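Long-range contacts in ABC transporter substrate-binding protein (Rhizobium radiobacter, PDB 6TFS), which probably serves as the solute-binding component of an ABC importer, here holding a glutamate-derived sugar conjugate: residues D19-T24 with L95-D100; V15-P20 with D159-P164; D109-Q114 with L128-P133. All blocks are in the same frame, centred on the assembly; numbering follows the deposited sequence.

Contact 1 of 3, residues D19-T24 with L95-D100. With N7T ((2~{S})-2-[[(3~{S},4~{R},5~{R})-3,4,5,6-tetrakis(oxidanyl)-2-oxidanylidene-hexyl]amino]pentanedioic acid), chain C.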
loop_
_atom_site.group_PDB
_atom_site.type_symbol
_atom_site.label_atom_id
_atom_site.label_comp_id
_atom_site.label_asym_id
_atom_site.label_seq_id
_atom_site.Cartn_x
_atom_site.Cartn_y
_atom_site.Cartn_z
ATOM N N ASP A 19 -1.208 9.858 -10.978
ATOM C CA ASP A 19 -0.514 10.920 -10.241
ATOM C C ASP A 19 -0.033 10.149 -8.980
ATOM O O ASP A 19 -0.871 9.589 -8.261
ATOM C CB ASP A 19 -1.454 12.073 -9.856
ATOM C CG ASP A 19 -0.835 13.194 -9.010
ATOM O OD1 ASP A 19 0.208 12.948 -8.338
ATOM O OD2 ASP A 19 -1.391 14.303 -9.009
ATOM N N PRO A 20 1.302 10.025 -8.761
ATOM C CA PRO A 20 1.800 9.227 -7.618
ATOM C C PRO A 20 1.460 9.770 -6.230
ATOM O O PRO A 20 1.500 9.004 -5.273
ATOM C CB PRO A 20 3.312 9.163 -7.854
ATOM C CG PRO A 20 3.621 10.388 -8.651
ATOM C CD PRO A 20 2.420 10.608 -9.537
ATOM N N HIS A 21 1.094 11.059 -6.118
ATOM C CA HIS A 21 0.669 11.641 -4.842
ATOM C C HIS A 21 -0.765 11.198 -4.476
ATOM O O HIS A 21 -1.196 11.441 -3.349
ATOM C CB HIS A 21 0.794 13.178 -4.864
ATOM C CG HIS A 21 2.164 13.660 -5.233
ATOM N ND1 HIS A 21 2.343 14.690 -6.136
ATOM C CD2 HIS A 21 3.380 13.221 -4.824
ATOM C CE1 HIS A 21 3.650 14.853 -6.242
ATOM N NE2 HIS A 21 4.315 13.995 -5.472
ATOM N N PHE A 22 -1.483 10.523 -5.414
ATOM C CA PHE A 22 -2.847 10.021 -5.202
ATOM C C PHE A 22 -3.003 8.506 -5.397
ATOM O O PHE A 22 -3.918 7.927 -4.801
ATOM C CB PHE A 22 -3.876 10.790 -6.069
ATOM C CG PHE A 22 -4.110 12.223 -5.644
ATOM C CD1 PHE A 22 -4.854 12.516 -4.503
ATOM C CD2 PHE A 22 -3.589 13.283 -6.387
ATOM C CE1 PHE A 22 -5.064 13.844 -4.105
ATOM C CE2 PHE A 22 -3.816 14.613 -5.998
ATOM C CZ PHE A 22 -4.556 14.882 -4.863
ATOM N N ALA A 23 -2.126 7.860 -6.212
ATOM C CA ALA A 23 -2.181 6.410 -6.502
ATOM C C ALA A 23 -2.147 5.574 -5.199
ATOM O O ALA A 23 -1.152 5.584 -4.472
ATOM C CB ALA A 23 -1.061 6.006 -7.450
ATOM N N THR A 24 -3.281 4.915 -4.889
ATOM C CA THR A 24 -3.510 4.190 -3.636
ATOM C C THR A 24 -3.807 2.705 -3.826
ATOM O O THR A 24 -3.321 1.888 -3.044
ATOM C CB THR A 24 -4.616 4.898 -2.827
ATOM O OG1 THR A 24 -4.210 6.253 -2.601
ATOM C CG2 THR A 24 -4.894 4.210 -1.473
ATOM N N LEU A 95 7.872 17.629 -4.123
ATOM C CA LEU A 95 7.837 17.494 -2.663
ATOM C C LEU A 95 6.904 18.499 -2.002
ATOM O O LEU A 95 6.219 18.129 -1.049
ATOM C CB LEU A 95 9.236 17.503 -2.029
ATOM C CG LEU A 95 10.167 16.338 -2.437
ATOM C CD1 LEU A 95 11.529 16.483 -1.788
ATOM C CD2 LEU A 95 9.562 14.971 -2.109
ATOM N N ASP A 96 6.819 19.739 -2.540
ATOM C CA ASP A 96 5.866 20.745 -2.054
ATOM C C ASP A 96 4.428 20.297 -2.334
ATOM O O ASP A 96 3.547 20.562 -1.518
ATOM C CB ASP A 96 6.139 22.136 -2.646
ATOM C CG ASP A 96 7.345 22.852 -2.042
ATOM O OD1 ASP A 96 7.830 22.413 -0.970
ATOM O OD2 ASP A 96 7.801 23.843 -2.639
ATOM N N LYS A 97 4.207 19.586 -3.464
ATOM C CA LYS A 97 2.906 19.028 -3.835
ATOM C C LYS A 97 2.581 17.829 -2.919
ATOM O O LYS A 97 1.468 17.754 -2.386
ATOM C CB LYS A 97 2.878 18.612 -5.320
ATOM C CG LYS A 97 1.516 18.138 -5.788
ATOM C CD LYS A 97 1.527 17.766 -7.261
ATOM C CE LYS A 97 0.196 17.239 -7.730
ATOM N NZ LYS A 97 -0.156 15.924 -7.134
ATOM N N ALA A 98 3.561 16.904 -2.739
ATOM C CA ALA A 98 3.434 15.725 -1.880
ATOM C C ALA A 98 3.048 16.097 -0.440
ATOM O O ALA A 98 2.285 15.366 0.179
ATOM C CB ALA A 98 4.738 14.930 -1.880
ATOM N N ARG A 99 3.575 17.220 0.093
ATOM C CA ARG A 99 3.306 17.643 1.472
ATOM C C ARG A 99 2.049 18.528 1.630
ATOM O O ARG A 99 1.720 18.925 2.757
ATOM C CB ARG A 99 4.542 18.309 2.109
ATOM C CG ARG A 99 4.948 19.660 1.553
ATOM C CD ARG A 99 6.414 19.907 1.861
ATOM N NE ARG A 99 6.820 21.279 1.550
ATOM C CZ ARG A 99 6.667 22.315 2.371
ATOM N NH1 ARG A 99 6.103 22.151 3.561
ATOM N NH2 ARG A 99 7.059 23.524 2.001
ATOM N N ASP A 100 1.351 18.813 0.518
ATOM C CA ASP A 100 0.136 19.628 0.504
ATOM C C ASP A 100 -1.125 18.726 0.581
ATOM O O ASP A 100 -1.398 17.974 -0.359
ATOM C CB ASP A 100 0.120 20.539 -0.745
ATOM C CG ASP A 100 -1.019 21.548 -0.859
ATOM O OD1 ASP A 100 -1.951 21.503 -0.019
ATOM O OD2 ASP A 100 -0.982 22.376 -1.790
HETATM O OAN N7T C . -7.444 -11.030 0.980
HETATM C CAM N7T C . -7.371 -9.635 1.125
HETATM C CAL N7T C . -6.434 -9.109 0.059
HETATM O OAT N7T C . -7.042 -9.202 -1.213
HETATM C CAK N7T C . -5.989 -7.669 0.364
HETATM O OAS N7T C . -5.144 -7.645 1.501
HETATM C CAJ N7T C . -5.267 -7.026 -0.813
HETATM O OAR N7T C . -4.098 -7.706 -1.167
HETATM C CAI N7T C . -4.775 -5.610 -0.556
HETATM O OAQ N7T C . -4.260 -5.263 0.521
HETATM C CAH N7T C . -4.856 -4.645 -1.754
HETATM N N N7T C . -3.996 -3.489 -1.578
HETATM C CA N7T C . -4.738 -2.338 -1.093
HETATM C C N7T C . -5.891 -1.942 -1.986
HETATM O O N7T C . -5.755 -1.874 -3.217
HETATM C CB N7T C . -3.761 -1.190 -0.884
HETATM C CG N7T C . -4.407 0.009 -0.130
HETATM C CD N7T C . -3.456 1.096 0.274
HETATM O OE1 N7T C . -3.904 2.055 0.941
HETATM O OE2 N7T C . -2.236 1.074 -0.025
HETATM O OXT N7T C . -6.999 -1.676 -1.462
#
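H21 and K97 bury the most surface here, and A98 comes next. The imidazole of H21 lies against the last turn of helix 88-98. One ring face rests over the backbone of A98, with A98 N about 4.0 Å from the ring plane. The methyl A98 CB adds an apolar touch at H21 CD2, 3.7 Å away.

K97 runs past the edge of the same ring. Its CG is anti to the backbone N (chi1 -175°) and the chain stays extended as far as CE. The bend comes at the last torsion (chi4 -68°), where NZ turns in beside the imidazole. There K97 NZ donates to H21 ND1 at 3.0 Å, almost exactly in the ring plane. H21 ND1 is thus the acceptor, and this bond, with A98 against the ring face, helps to set the rotation of the imidazole.

The same ammonium group forms a salt bridge with D19, which approaches from the opposite direction. K97 NZ lies 2.8 Å from D19 OD2 and meets the syn lone pair of that oxygen. A weak bond, 3.2 Å, also runs from K97 NZ to D19 OD1. The backbone carbonyl of R103 is a further acceptor, so the buried ammonium has three good acceptors: D19 OD2, H21 ND1 and R103 O. The salt bridge probably favours the charged form of the lysine.

D19 also shapes its own loop. Its OD1 accepts from H21 N at 3.0 Å, from above the carboxylate plane. At the far end of the loop T24 reaches the bound N7T: T24 CG2 lies 3.4 Å from N7T OE1. F153 of helix 150-156 packs on both D19 and K97. The arrangement is an Asx turn pinned to the C-terminal end of a helix by a buried salt bridge.

Contact 2 of 3, residues V15-P20 with D159-P164. With SO4 (sulfate ion), chain K.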
loop_
_atom_site.group_PDB
_atom_site.type_symbol
_atom_site.label_atom_id
_atom_site.label_comp_id
_atom_site.label_asym_id
_atom_site.label_seq_id
_atom_site.Cartn_x
_atom_site.Cartn_y
_atom_site.Cartn_z
ATOM N N VAL A 15 -7.793 1.972 -14.224
ATOM C CA VAL A 15 -6.842 2.909 -13.648
ATOM C C VAL A 15 -7.675 3.999 -13.011
ATOM O O VAL A 15 -8.582 4.515 -13.667
ATOM C CB VAL A 15 -5.919 3.613 -14.665
ATOM C CG1 VAL A 15 -4.498 3.651 -14.154
ATOM C CG2 VAL A 15 -6.015 3.030 -16.063
ATOM N N THR A 16 -7.349 4.400 -11.789
ATOM C CA THR A 16 -8.060 5.520 -11.172
ATOM C C THR A 16 -7.195 6.761 -11.388
ATOM O O THR A 16 -7.658 7.747 -11.930
ATOM C CB THR A 16 -8.373 5.240 -9.687
ATOM O OG1 THR A 16 -9.105 4.019 -9.599
ATOM C CG2 THR A 16 -9.135 6.389 -9.007
ATOM N N THR A 17 -5.931 6.695 -10.975
ATOM C CA THR A 17 -5.012 7.812 -11.115
ATOM C C THR A 17 -3.570 7.350 -11.230
ATOM O O THR A 17 -3.132 6.458 -10.487
ATOM C CB THR A 17 -5.204 8.856 -9.968
ATOM O OG1 THR A 17 -4.180 9.841 -10.078
ATOM C CG2 THR A 17 -5.177 8.228 -8.558
ATOM N N LEU A 18 -2.815 8.020 -12.104
ATOM C CA LEU A 18 -1.385 7.770 -12.267
ATOM C C LEU A 18 -0.559 8.961 -11.750
ATOM O O LEU A 18 0.636 9.054 -12.017
ATOM C CB LEU A 18 -1.006 7.325 -13.693
ATOM C CG LEU A 18 -1.634 5.997 -14.135
ATOM C CD1 LEU A 18 -1.312 5.677 -15.584
ATOM C CD2 LEU A 18 -1.238 4.860 -13.198
ATOM N N ASP A 19 -1.208 9.858 -10.978
ATOM C CA ASP A 19 -0.514 10.920 -10.241
ATOM C C ASP A 19 -0.033 10.149 -8.980
ATOM O O ASP A 19 -0.871 9.589 -8.261
ATOM C CB ASP A 19 -1.454 12.073 -9.856
ATOM C CG ASP A 19 -0.835 13.194 -9.010
ATOM O OD1 ASP A 19 0.208 12.948 -8.338
ATOM O OD2 ASP A 19 -1.391 14.303 -9.009
ATOM N N PRO A 20 1.302 10.025 -8.761
ATOM C CA PRO A 20 1.800 9.227 -7.618
ATOM C C PRO A 20 1.460 9.770 -6.230
ATOM O O PRO A 20 1.500 9.004 -5.273
ATOM C CB PRO A 20 3.312 9.163 -7.854
ATOM C CG PRO A 20 3.621 10.388 -8.651
ATOM C CD PRO A 20 2.420 10.608 -9.537
ATOM N N ASP A 159 -5.619 16.329 -16.477
ATOM C CA ASP A 159 -5.294 15.248 -17.415
ATOM C C ASP A 159 -3.989 14.516 -17.058
ATOM O O ASP A 159 -3.718 13.462 -17.638
ATOM C CB ASP A 159 -5.195 15.771 -18.863
ATOM C CG ASP A 159 -6.467 16.372 -19.431
ATOM O OD1 ASP A 159 -7.568 15.888 -19.076
ATOM O OD2 ASP A 159 -6.363 17.316 -20.249
ATOM N N PHE A 160 -3.169 15.085 -16.153
ATOM C CA PHE A 160 -1.900 14.462 -15.756
ATOM C C PHE A 160 -2.119 13.043 -15.225
ATOM O O PHE A 160 -1.365 12.159 -15.597
ATOM C CB PHE A 160 -1.105 15.326 -14.754
ATOM C CG PHE A 160 0.291 14.808 -14.479
ATOM C CD1 PHE A 160 1.360 15.167 -15.296
ATOM C CD2 PHE A 160 0.534 13.939 -13.411
ATOM C CE1 PHE A 160 2.647 14.677 -15.047
ATOM C CE2 PHE A 160 1.821 13.458 -13.161
ATOM C CZ PHE A 160 2.868 13.828 -13.979
ATOM N N LYS A 161 -3.187 12.813 -14.426
ATOM C CA LYS A 161 -3.513 11.489 -13.862
ATOM C C LYS A 161 -3.773 10.401 -14.938
ATOM O O LYS A 161 -3.660 9.220 -14.631
ATOM C CB LYS A 161 -4.684 11.574 -12.863
ATOM C CG LYS A 161 -6.045 11.878 -13.519
ATOM C CD LYS A 161 -7.232 11.774 -12.559
ATOM C CE LYS A 161 -7.358 12.936 -11.588
ATOM N NZ LYS A 161 -7.594 14.238 -12.267
ATOM N N ARG A 162 -4.109 10.813 -16.176
ATOM C CA ARG A 162 -4.394 9.959 -17.345
ATOM C C ARG A 162 -3.256 10.008 -18.361
ATOM O O ARG A 162 -3.178 9.144 -19.231
ATOM C CB ARG A 162 -5.671 10.442 -18.058
ATOM C CG ARG A 162 -6.959 10.158 -17.325
ATOM C CD ARG A 162 -8.144 10.664 -18.123
ATOM N NE ARG A 162 -8.211 12.130 -18.155
ATOM C CZ ARG A 162 -8.759 12.869 -17.196
ATOM N NH1 ARG A 162 -9.271 12.295 -16.115
ATOM N NH2 ARG A 162 -8.796 14.189 -17.309
ATOM N N ARG A 163 -2.438 11.070 -18.319
ATOM C CA ARG A 163 -1.296 11.283 -19.232
ATOM C C ARG A 163 -0.032 11.537 -18.379
ATOM O O ARG A 163 0.509 12.655 -18.379
ATOM C CB ARG A 163 -1.575 12.452 -20.204
ATOM C CG ARG A 163 -2.869 12.314 -21.014
ATOM C CD ARG A 163 -2.991 13.403 -22.078
ATOM N NE ARG A 163 -1.888 13.332 -23.038
ATOM C CZ ARG A 163 -1.116 14.357 -23.384
ATOM N NH1 ARG A 163 -1.349 15.569 -22.893
ATOM N NH2 ARG A 163 -0.123 14.185 -24.247
ATOM N N PRO A 164 0.411 10.524 -17.588
ATOM C CA PRO A 164 1.549 10.750 -16.684
ATOM C C PRO A 164 2.896 10.931 -17.367
ATOM O O PRO A 164 3.124 10.393 -18.448
ATOM C CB PRO A 164 1.538 9.493 -15.806
ATOM C CG PRO A 164 0.995 8.439 -16.689
ATOM C CD PRO A 164 -0.103 9.139 -17.440
HETATM S S SO4 K . -11.465 14.310 -14.104
HETATM O O1 SO4 K . -11.520 12.977 -14.670
HETATM O O2 SO4 K . -12.834 14.817 -13.970
HETATM O O3 SO4 K . -10.693 15.184 -14.988
HETATM O O4 SO4 K . -10.820 14.244 -12.791
#
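L18 meets the 159-164 loop through both its backbone and its side chain. L18 N donates to K161 O at 2.9 Å. The donor lies in the carbonyl plane, on a lone pair, but the bond is bent, with 142° at the hydrogen. Beyond it the leucine turns to P164. CG of L18 sits anti to its carbonyl carbon (chi1 -63°), and the branch CD1 comes to 3.8 Å from P164 CG. The two side chains meet at a slant. V172 and I175 of strand 170-176 and L31 of helix 26-35 also touch this leucine.

T17 and K161 cross at about a right angle. T17 OG1 stands anti to the backbone N (chi1 174°). In that position it touches K161 CB at 3.3 Å and accepts from D19 N at 3.1 Å, closing an ST turn. D19 CB then meets the edge of the F160 ring, while P164 CA lies over one face of that ring. The carboxylate of D19 turns to K97.

The K161 side chain starts with CG in the crowded position between N and the carbonyl carbon. It bends again at its last two torsions, and this carries the amine away from the 15-20 loop. K161 NZ is bonded to the D158 carbonyl and reaches a sulfate, SO4 O4, at 3.3 Å. R162 presents the edge of its guanidinium to the same ion, with R162 NH1 2.8 Å from SO4 O1. R162 NH2 also bridges to D159 OD1 at 2.7 Å, on the anti lone pair. The sulfate probably comes from the crystallisation liquor.

The chemistry is therefore divided: one backbone bond and apolar packing join the loops, while the cationic groups gather an anion at the surface.

Contact 3 of 3, residues D109-Q114 with L128-P133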
loop_
_atom_site.group_PDB
_atom_site.type_symbol
_atom_site.label_atom_id
_atom_site.label_comp_id
_atom_site.label_asym_id
_atom_site.label_seq_id
_atom_site.Cartn_x
_atom_site.Cartn_y
_atom_site.Cartn_z
ATOM N N ASP A 109 2.578 12.139 5.852
ATOM C CA ASP A 109 3.937 11.571 5.903
ATOM C C ASP A 109 5.018 12.676 5.923
ATOM O O ASP A 109 6.079 12.482 6.511
ATOM C CB ASP A 109 4.187 10.675 4.663
ATOM C CG ASP A 109 3.398 9.379 4.564
ATOM O OD1 ASP A 109 2.853 8.935 5.593
ATOM O OD2 ASP A 109 3.355 8.788 3.453
ATOM N N TYR A 110 4.722 13.829 5.301
ATOM C CA TYR A 110 5.634 14.953 5.115
ATOM C C TYR A 110 5.374 16.137 6.041
ATOM O O TYR A 110 5.947 17.205 5.820
ATOM C CB TYR A 110 5.612 15.392 3.633
ATOM C CG TYR A 110 5.909 14.254 2.690
ATOM C CD1 TYR A 110 4.890 13.430 2.218
ATOM C CD2 TYR A 110 7.220 13.934 2.345
ATOM C CE1 TYR A 110 5.167 12.323 1.421
ATOM C CE2 TYR A 110 7.505 12.842 1.529
ATOM C CZ TYR A 110 6.478 12.033 1.082
ATOM O OH TYR A 110 6.764 10.936 0.325
ATOM N N ALA A 111 4.543 15.945 7.091
ATOM C CA ALA A 111 4.170 16.986 8.062
ATOM C C ALA A 111 5.367 17.699 8.713
ATOM O O ALA A 111 5.301 18.911 8.919
ATOM C CB ALA A 111 3.252 16.406 9.129
ATOM N N ALA A 112 6.470 16.963 9.000
ATOM C CA ALA A 112 7.666 17.540 9.613
ATOM C C ALA A 112 8.504 18.412 8.667
ATOM O O ALA A 112 9.328 19.167 9.161
ATOM C CB ALA A 112 8.526 16.463 10.262
ATOM N N ILE A 113 8.292 18.341 7.330
ATOM C CA ILE A 113 9.041 19.194 6.390
ATOM C C ILE A 113 8.637 20.668 6.587
ATOM O O ILE A 113 7.453 21.001 6.538
ATOM C CB ILE A 113 8.919 18.746 4.896
ATOM C CG1 ILE A 113 9.555 17.342 4.665
ATOM C CG2 ILE A 113 9.510 19.806 3.942
ATOM C CD1 ILE A 113 9.426 16.751 3.232
ATOM N N GLN A 114 9.635 21.527 6.824
ATOM C CA GLN A 114 9.467 22.967 6.973
ATOM C C GLN A 114 9.582 23.622 5.578
ATOM O O GLN A 114 8.715 24.413 5.199
ATOM C CB GLN A 114 10.529 23.518 7.935
ATOM C CG GLN A 114 10.435 25.014 8.208
ATOM C CD GLN A 114 11.738 25.530 8.771
ATOM O OE1 GLN A 114 12.105 25.262 9.924
ATOM N NE2 GLN A 114 12.478 26.268 7.961
ATOM N N LEU A 128 13.732 20.110 8.039
ATOM C CA LEU A 128 12.688 19.545 8.888
ATOM C C LEU A 128 12.497 20.403 10.148
ATOM O O LEU A 128 13.472 20.911 10.693
ATOM C CB LEU A 128 13.052 18.104 9.293
ATOM C CG LEU A 128 13.200 17.063 8.172
ATOM C CD1 LEU A 128 13.756 15.776 8.727
ATOM C CD2 LEU A 128 11.872 16.788 7.490
ATOM N N THR A 129 11.239 20.542 10.603
ATOM C CA THR A 129 10.847 21.272 11.821
ATOM C C THR A 129 11.269 20.451 13.050
ATOM O O THR A 129 11.668 21.008 14.067
ATOM C CB THR A 129 9.304 21.498 11.820
ATOM O OG1 THR A 129 8.929 22.170 10.620
ATOM C CG2 THR A 129 8.823 22.323 13.007
ATOM N N ARG A 130 11.147 19.126 12.941
ATOM C CA ARG A 130 11.449 18.138 13.974
ATOM C C ARG A 130 11.934 16.857 13.281
ATOM O O ARG A 130 11.756 16.705 12.070
ATOM C CB ARG A 130 10.182 17.846 14.813
ATOM C CG ARG A 130 9.002 17.334 13.980
ATOM C CD ARG A 130 7.811 16.919 14.815
ATOM N NE ARG A 130 6.987 15.933 14.107
ATOM C CZ ARG A 130 5.958 16.229 13.315
ATOM N NH1 ARG A 130 5.593 17.494 13.131
ATOM N NH2 ARG A 130 5.280 15.263 12.713
ATOM N N ARG A 131 12.524 15.940 14.054
ATOM C CA ARG A 131 13.052 14.666 13.567
ATOM C C ARG A 131 11.966 13.719 13.082
ATOM O O ARG A 131 10.860 13.694 13.632
ATOM C CB ARG A 131 13.849 13.957 14.672
ATOM C CG ARG A 131 15.217 14.568 14.956
ATOM C CD ARG A 131 15.892 13.893 16.140
ATOM N NE ARG A 131 15.054 13.912 17.342
ATOM C CZ ARG A 131 15.188 14.769 18.352
ATOM N NH1 ARG A 131 16.161 15.674 18.342
ATOM N NH2 ARG A 131 14.359 14.716 19.388
ATOM N N VAL A 132 12.309 12.919 12.074
ATOM C CA VAL A 132 11.453 11.859 11.540
ATOM C C VAL A 132 12.181 10.511 11.712
ATOM O O VAL A 132 13.411 10.489 11.637
ATOM C CB VAL A 132 10.979 12.073 10.072
ATOM C CG1 VAL A 132 9.930 13.174 9.979
ATOM C CG2 VAL A 132 12.142 12.318 9.111
ATOM N N PRO A 133 11.458 9.381 11.916
ATOM C CA PRO A 133 12.147 8.071 12.028
ATOM C C PRO A 133 13.148 7.817 10.896
ATOM O O PRO A 133 14.243 7.350 11.165
ATOM C CB PRO A 133 10.999 7.062 11.970
ATOM C CG PRO A 133 9.838 7.815 12.517
ATOM C CD PRO A 133 9.994 9.227 12.042
HETATM O O HOH W 1 6.404 21.192 9.937
#
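A112 fits tightly among the residues of 128-133 and buries the most surface in this contact. Its methyl CB lies 3.6 Å from V132 CG1 and 3.7 Å from R130 O. The guanidinium of R130 lies flat against the same methyl, with A112 CB about 4.0 Å above its plane and over its centre. R130 gets there with CG between its backbone N and carbonyl carbon (chi1 58°), followed by an extended run to NE. R429 brings a like charge close to R130 NH2.

The backbone closes the tight side. T129 N donates to A112 O at 2.8 Å, and the bond is nearly straight (173°). L128 CA makes a longer CH contact with the same oxygen. Next to it I113 and L128 form an antiparallel, non-hydrogen-bonded pair. Their side chains diverge at the base, yet I113 CG1 and L128 CD2 still touch at 3.7 Å. L135 covers the leucine further.

The solvent side is thinner. Q114 crosses T129 at about a right angle, and the glutamine takes part mainly through Q114 CB, 3.4 Å from T129 OG1. A water links the segments there, donating to A111 O at 2.7 Å and bonded to T129 OG1 at 2.8 Å. A111 itself is exposed and touches R130 loosely.

R130 O is buried by the contact and has no polar partner in the model. The chemistry implies that one straight backbone bond and close apolar packing hold the end of the strand pair, with water completing the polar rim.

How the contacts relate
Contacts 1 and 2 start from the same loop and share D19 and P20. Their centres are 12 Å apart. D19 ties them together: its backbone closes the turn of contact 2, while its carboxylate serves K97 in contact 1. Contact 3 lies 16 Å from contact 1, between centres, and is reached through R99, whose CB is 3.5 Å from Y110 CB. Helix 88-98 and strand 113-120 follow each other in the chain. Contacts 2 and 3 do not touch; their nearest atoms are about 8 Å apart. The ligand N7T meets contact 1 at T24, while the T16 side chain of contact 2 stays about 9 Å from it.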